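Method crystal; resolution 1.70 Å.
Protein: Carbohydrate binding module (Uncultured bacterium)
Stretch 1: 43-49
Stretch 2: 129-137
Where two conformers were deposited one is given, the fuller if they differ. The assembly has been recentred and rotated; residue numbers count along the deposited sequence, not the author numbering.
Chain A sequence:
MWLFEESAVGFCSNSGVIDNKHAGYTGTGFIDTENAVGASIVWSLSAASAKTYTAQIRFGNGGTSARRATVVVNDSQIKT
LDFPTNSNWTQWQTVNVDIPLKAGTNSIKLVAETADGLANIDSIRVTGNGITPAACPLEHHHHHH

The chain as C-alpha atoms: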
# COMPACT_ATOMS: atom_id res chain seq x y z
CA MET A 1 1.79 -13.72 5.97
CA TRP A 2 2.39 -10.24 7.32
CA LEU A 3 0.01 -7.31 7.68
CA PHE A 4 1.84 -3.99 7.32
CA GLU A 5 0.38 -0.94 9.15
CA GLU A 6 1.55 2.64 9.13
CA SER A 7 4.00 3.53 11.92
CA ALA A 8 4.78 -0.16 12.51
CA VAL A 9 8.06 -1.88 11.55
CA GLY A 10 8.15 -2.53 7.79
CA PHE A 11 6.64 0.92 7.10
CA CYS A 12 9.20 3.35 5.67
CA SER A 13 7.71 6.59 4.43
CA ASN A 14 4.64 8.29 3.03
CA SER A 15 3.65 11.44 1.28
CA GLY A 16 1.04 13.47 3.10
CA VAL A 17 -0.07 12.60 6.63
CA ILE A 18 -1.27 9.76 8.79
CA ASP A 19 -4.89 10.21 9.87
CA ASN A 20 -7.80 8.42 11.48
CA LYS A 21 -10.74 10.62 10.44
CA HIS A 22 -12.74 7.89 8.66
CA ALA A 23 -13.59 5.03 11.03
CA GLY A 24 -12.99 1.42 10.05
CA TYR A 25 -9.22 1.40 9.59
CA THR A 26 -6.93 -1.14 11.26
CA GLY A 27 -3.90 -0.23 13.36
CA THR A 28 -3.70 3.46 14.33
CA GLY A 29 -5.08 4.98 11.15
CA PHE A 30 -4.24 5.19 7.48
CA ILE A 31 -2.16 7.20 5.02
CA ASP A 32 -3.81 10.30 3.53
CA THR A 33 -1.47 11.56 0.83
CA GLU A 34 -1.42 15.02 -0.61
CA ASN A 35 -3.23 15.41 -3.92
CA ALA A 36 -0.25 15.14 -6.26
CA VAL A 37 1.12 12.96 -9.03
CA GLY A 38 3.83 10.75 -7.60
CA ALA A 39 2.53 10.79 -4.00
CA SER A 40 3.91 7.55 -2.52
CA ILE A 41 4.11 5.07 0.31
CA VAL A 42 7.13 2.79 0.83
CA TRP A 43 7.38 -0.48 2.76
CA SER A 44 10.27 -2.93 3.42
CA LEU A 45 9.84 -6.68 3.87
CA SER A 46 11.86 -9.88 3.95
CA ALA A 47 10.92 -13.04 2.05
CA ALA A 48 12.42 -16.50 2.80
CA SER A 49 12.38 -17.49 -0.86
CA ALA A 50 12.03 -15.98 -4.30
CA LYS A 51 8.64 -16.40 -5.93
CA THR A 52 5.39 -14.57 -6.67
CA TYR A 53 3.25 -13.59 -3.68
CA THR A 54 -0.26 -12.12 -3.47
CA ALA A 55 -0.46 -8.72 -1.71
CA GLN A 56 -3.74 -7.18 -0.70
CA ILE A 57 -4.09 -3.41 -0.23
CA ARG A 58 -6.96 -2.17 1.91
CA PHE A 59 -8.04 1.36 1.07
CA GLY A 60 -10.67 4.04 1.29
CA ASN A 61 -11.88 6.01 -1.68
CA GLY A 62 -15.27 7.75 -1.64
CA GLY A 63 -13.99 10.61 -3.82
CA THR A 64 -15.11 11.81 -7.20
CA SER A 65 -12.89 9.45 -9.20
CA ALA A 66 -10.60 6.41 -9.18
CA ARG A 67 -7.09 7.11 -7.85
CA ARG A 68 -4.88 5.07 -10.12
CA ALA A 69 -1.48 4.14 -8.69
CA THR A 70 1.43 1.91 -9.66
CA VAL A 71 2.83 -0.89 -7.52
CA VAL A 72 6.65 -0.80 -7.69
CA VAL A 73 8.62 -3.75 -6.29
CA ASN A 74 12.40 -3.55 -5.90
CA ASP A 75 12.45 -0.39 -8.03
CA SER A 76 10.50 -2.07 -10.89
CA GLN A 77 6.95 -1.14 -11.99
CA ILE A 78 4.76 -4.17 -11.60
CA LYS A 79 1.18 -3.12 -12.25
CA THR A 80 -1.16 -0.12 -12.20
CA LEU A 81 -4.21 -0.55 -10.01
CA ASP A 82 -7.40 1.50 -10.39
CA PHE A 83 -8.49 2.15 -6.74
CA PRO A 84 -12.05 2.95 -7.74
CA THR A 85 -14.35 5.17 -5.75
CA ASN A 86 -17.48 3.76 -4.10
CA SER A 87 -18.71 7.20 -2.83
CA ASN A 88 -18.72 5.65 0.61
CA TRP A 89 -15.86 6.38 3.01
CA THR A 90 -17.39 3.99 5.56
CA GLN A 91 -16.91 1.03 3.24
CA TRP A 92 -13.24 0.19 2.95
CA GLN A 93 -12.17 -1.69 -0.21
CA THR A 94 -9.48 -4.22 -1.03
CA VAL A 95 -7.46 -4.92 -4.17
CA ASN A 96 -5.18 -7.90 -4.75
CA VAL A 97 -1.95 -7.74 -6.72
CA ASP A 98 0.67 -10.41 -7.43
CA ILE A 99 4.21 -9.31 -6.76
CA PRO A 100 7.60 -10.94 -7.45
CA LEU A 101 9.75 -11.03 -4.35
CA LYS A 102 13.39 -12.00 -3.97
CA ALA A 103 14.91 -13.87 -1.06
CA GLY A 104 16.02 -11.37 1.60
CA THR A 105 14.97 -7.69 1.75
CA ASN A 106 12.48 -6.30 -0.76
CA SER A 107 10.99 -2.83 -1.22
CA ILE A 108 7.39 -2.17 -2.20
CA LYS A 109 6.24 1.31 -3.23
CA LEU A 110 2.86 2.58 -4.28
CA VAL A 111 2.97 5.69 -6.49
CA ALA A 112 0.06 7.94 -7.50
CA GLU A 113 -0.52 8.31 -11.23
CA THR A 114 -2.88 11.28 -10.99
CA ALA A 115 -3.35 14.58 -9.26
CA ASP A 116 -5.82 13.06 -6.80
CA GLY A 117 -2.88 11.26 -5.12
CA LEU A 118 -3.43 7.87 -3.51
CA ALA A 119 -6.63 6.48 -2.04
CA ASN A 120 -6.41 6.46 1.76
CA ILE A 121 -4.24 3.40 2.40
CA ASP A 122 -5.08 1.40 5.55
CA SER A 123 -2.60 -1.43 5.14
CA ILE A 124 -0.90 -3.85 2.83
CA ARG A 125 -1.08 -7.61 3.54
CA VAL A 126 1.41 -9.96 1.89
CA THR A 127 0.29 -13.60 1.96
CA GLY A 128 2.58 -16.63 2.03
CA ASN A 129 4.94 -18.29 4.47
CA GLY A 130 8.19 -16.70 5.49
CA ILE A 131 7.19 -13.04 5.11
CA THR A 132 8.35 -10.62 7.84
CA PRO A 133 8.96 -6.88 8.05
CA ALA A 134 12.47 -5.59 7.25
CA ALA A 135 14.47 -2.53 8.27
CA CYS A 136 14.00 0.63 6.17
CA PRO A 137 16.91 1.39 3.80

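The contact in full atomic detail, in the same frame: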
# COMPACT_ATOMS: atom_id res chain seq x y z
N TRP A 43 7.28 0.56 1.74
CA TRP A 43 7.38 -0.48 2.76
C TRP A 43 8.65 -1.31 2.52
O TRP A 43 9.22 -1.27 1.41
CB TRP A 43 6.22 -1.45 2.65
CG TRP A 43 4.83 -0.86 2.92
CD1 TRP A 43 4.20 -0.74 4.14
CD2 TRP A 43 3.90 -0.37 1.94
NE1 TRP A 43 2.92 -0.23 3.96
CE2 TRP A 43 2.72 -0.00 2.62
CE3 TRP A 43 3.94 -0.26 0.54
CZ2 TRP A 43 1.60 0.50 1.96
CZ3 TRP A 43 2.82 0.24 -0.12
CH2 TRP A 43 1.66 0.63 0.60
N SER A 44 9.08 -2.05 3.55
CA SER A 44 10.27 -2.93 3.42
C SER A 44 9.91 -4.26 4.07
O SER A 44 9.41 -4.29 5.20
CB SER A 44 11.45 -2.31 4.17
OG SER A 44 12.66 -3.11 4.06
N LEU A 45 10.15 -5.35 3.35
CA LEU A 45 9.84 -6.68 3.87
C LEU A 45 10.95 -7.67 3.55
O LEU A 45 11.76 -7.44 2.65
CB LEU A 45 8.52 -7.21 3.29
CG LEU A 45 8.35 -7.68 1.84
CD1 LEU A 45 9.09 -8.98 1.51
CD2 LEU A 45 6.87 -7.85 1.55
N SER A 46 10.95 -8.78 4.26
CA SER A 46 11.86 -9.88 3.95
C SER A 46 11.04 -11.08 3.53
O SER A 46 9.98 -11.35 4.11
CB SER A 46 12.69 -10.26 5.18
OG SER A 46 13.49 -9.18 5.59
N ALA A 47 11.53 -11.80 2.52
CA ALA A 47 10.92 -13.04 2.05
C ALA A 47 11.96 -14.17 2.21
O ALA A 47 13.13 -13.99 1.92
CB ALA A 47 10.50 -12.93 0.61
N ALA A 48 11.51 -15.34 2.68
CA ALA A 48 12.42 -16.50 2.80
C ALA A 48 12.84 -17.07 1.44
O ALA A 48 13.96 -17.56 1.27
CB ALA A 48 11.79 -17.57 3.68
N SER A 49 11.97 -17.02 0.44
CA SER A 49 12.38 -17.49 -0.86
C SER A 49 11.81 -16.65 -1.97
O SER A 49 10.82 -15.93 -1.77
CB SER A 49 12.00 -18.96 -1.06
OG SER A 49 10.60 -19.10 -1.07
N ASN A 129 4.10 -17.99 3.34
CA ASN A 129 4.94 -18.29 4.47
C ASN A 129 6.23 -17.51 4.36
O ASN A 129 6.65 -17.16 3.26
CB ASN A 129 5.28 -19.79 4.52
CG ASN A 129 4.04 -20.67 4.47
OD1 ASN A 129 3.06 -20.44 5.19
ND2 ASN A 129 4.08 -21.70 3.62
N GLY A 130 6.86 -17.26 5.49
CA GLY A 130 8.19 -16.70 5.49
C GLY A 130 8.28 -15.22 5.14
O GLY A 130 9.32 -14.74 4.71
N ILE A 131 7.18 -14.50 5.34
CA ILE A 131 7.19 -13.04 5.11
C ILE A 131 7.26 -12.34 6.47
O ILE A 131 6.46 -12.64 7.37
CB ILE A 131 5.90 -12.60 4.38
CG1 ILE A 131 5.78 -13.25 3.00
CG2 ILE A 131 5.86 -11.09 4.25
CD1 ILE A 131 6.85 -12.82 2.04
N THR A 132 8.24 -11.45 6.64
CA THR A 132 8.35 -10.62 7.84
C THR A 132 8.66 -9.19 7.42
O THR A 132 9.01 -8.96 6.27
CB THR A 132 9.49 -11.08 8.78
OG1 THR A 132 10.71 -11.15 8.05
CG2 THR A 132 9.18 -12.47 9.37
N PRO A 133 8.56 -8.24 8.35
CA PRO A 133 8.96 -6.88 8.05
C PRO A 133 10.48 -6.82 8.00
O PRO A 133 11.14 -7.70 8.54
CB PRO A 133 8.42 -6.06 9.25
CG PRO A 133 8.12 -7.07 10.32
CD PRO A 133 7.94 -8.39 9.68
N ALA A 134 11.02 -5.82 7.31
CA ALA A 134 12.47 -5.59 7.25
C ALA A 134 12.81 -4.16 7.63
O ALA A 134 11.92 -3.30 7.64
CB ALA A 134 12.99 -5.92 5.83
N ALA A 135 14.07 -3.89 7.96
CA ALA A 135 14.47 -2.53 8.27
C ALA A 135 14.31 -1.64 7.03
O ALA A 135 14.39 -2.12 5.90
CB ALA A 135 15.93 -2.50 8.73
N CYS A 136 14.10 -0.35 7.26
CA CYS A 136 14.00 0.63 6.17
C CYS A 136 15.39 0.97 5.67
O CYS A 136 16.29 1.18 6.47
CB CYS A 136 13.35 1.89 6.71
SG CYS A 136 11.70 1.52 7.30
N PRO A 137 15.57 1.05 4.35
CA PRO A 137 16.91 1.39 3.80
C PRO A 137 17.42 2.74 4.30
O PRO A 137 16.63 3.56 4.79
CB PRO A 137 16.67 1.45 2.29
CG PRO A 137 15.16 1.63 2.14
CD PRO A 137 14.58 0.85 3.28
O HOH W 1 12.99 -9.47 8.18
O HOH W 2 8.83 -16.18 2.09

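Residues 43-47 and 131-133 lie side by side as antiparallel strands, their axes approaching to 4.6 Å. Ser-46 and Thr-132 form the hydrogen-bonded pair at the centre: Ser-46 N donates to Thr-132 O (2.8 Å) and Thr-132 N returns the bond to Ser-46 O (3.1 Å), both nearly linear. The ladder continues beyond the second strand, where Ala-134 N donates to Ser-44 O (3.1 Å). At the other end it frays, and the bond from Ala-48 N to Gly-130 O (3.0 Å) is weak. Ala-48 N also donates to a water, at 2.9 Å, which in turn donates to Asn-129 O at 2.7 Å.

The side chains of Ser-46 and Thr-132 share one face of the sheet. With Ser-46 at chi1 -62° (m) and Thr-132 at 54° (p), both hydroxyls reach a single water, 2.7 Å from Ser-46 OG and 2.8 Å from Thr-132 OG1; the water donates to Pro-133 O (2.6 Å), tying the pair to the backbone. Ser-46 OG also packs 3.3 Å from Ala-134 CB.

Ser-44 points toward the second stretch. Its t rotamer (chi1 -179°) places OG where it donates to Ala-135 O at 2.7 Å, satisfying a buried hydroxyl and holding the chain after the strand. The small Ala-134 methyl fits closely here, its CB 3.3 Å from Ser-44 OG.

Ala-47 and Ile-131 occupy the face opposite Ser-46 and Thr-132. Ile-131, m at both chi angles, brings CD1 back to 3.9 Å from Ala-47 CB, while its CG2 lies 4.3 Å from Leu-45 CD2, an apolar contact made although the CA-to-CB bond of Leu-45 points away from the second stretch.

Gly-130 precedes the strand with a positive phi of 74°, a conformation that favours glycine; a beta carbon there would lie 2.9 Å from Ala-48 CB, a clash.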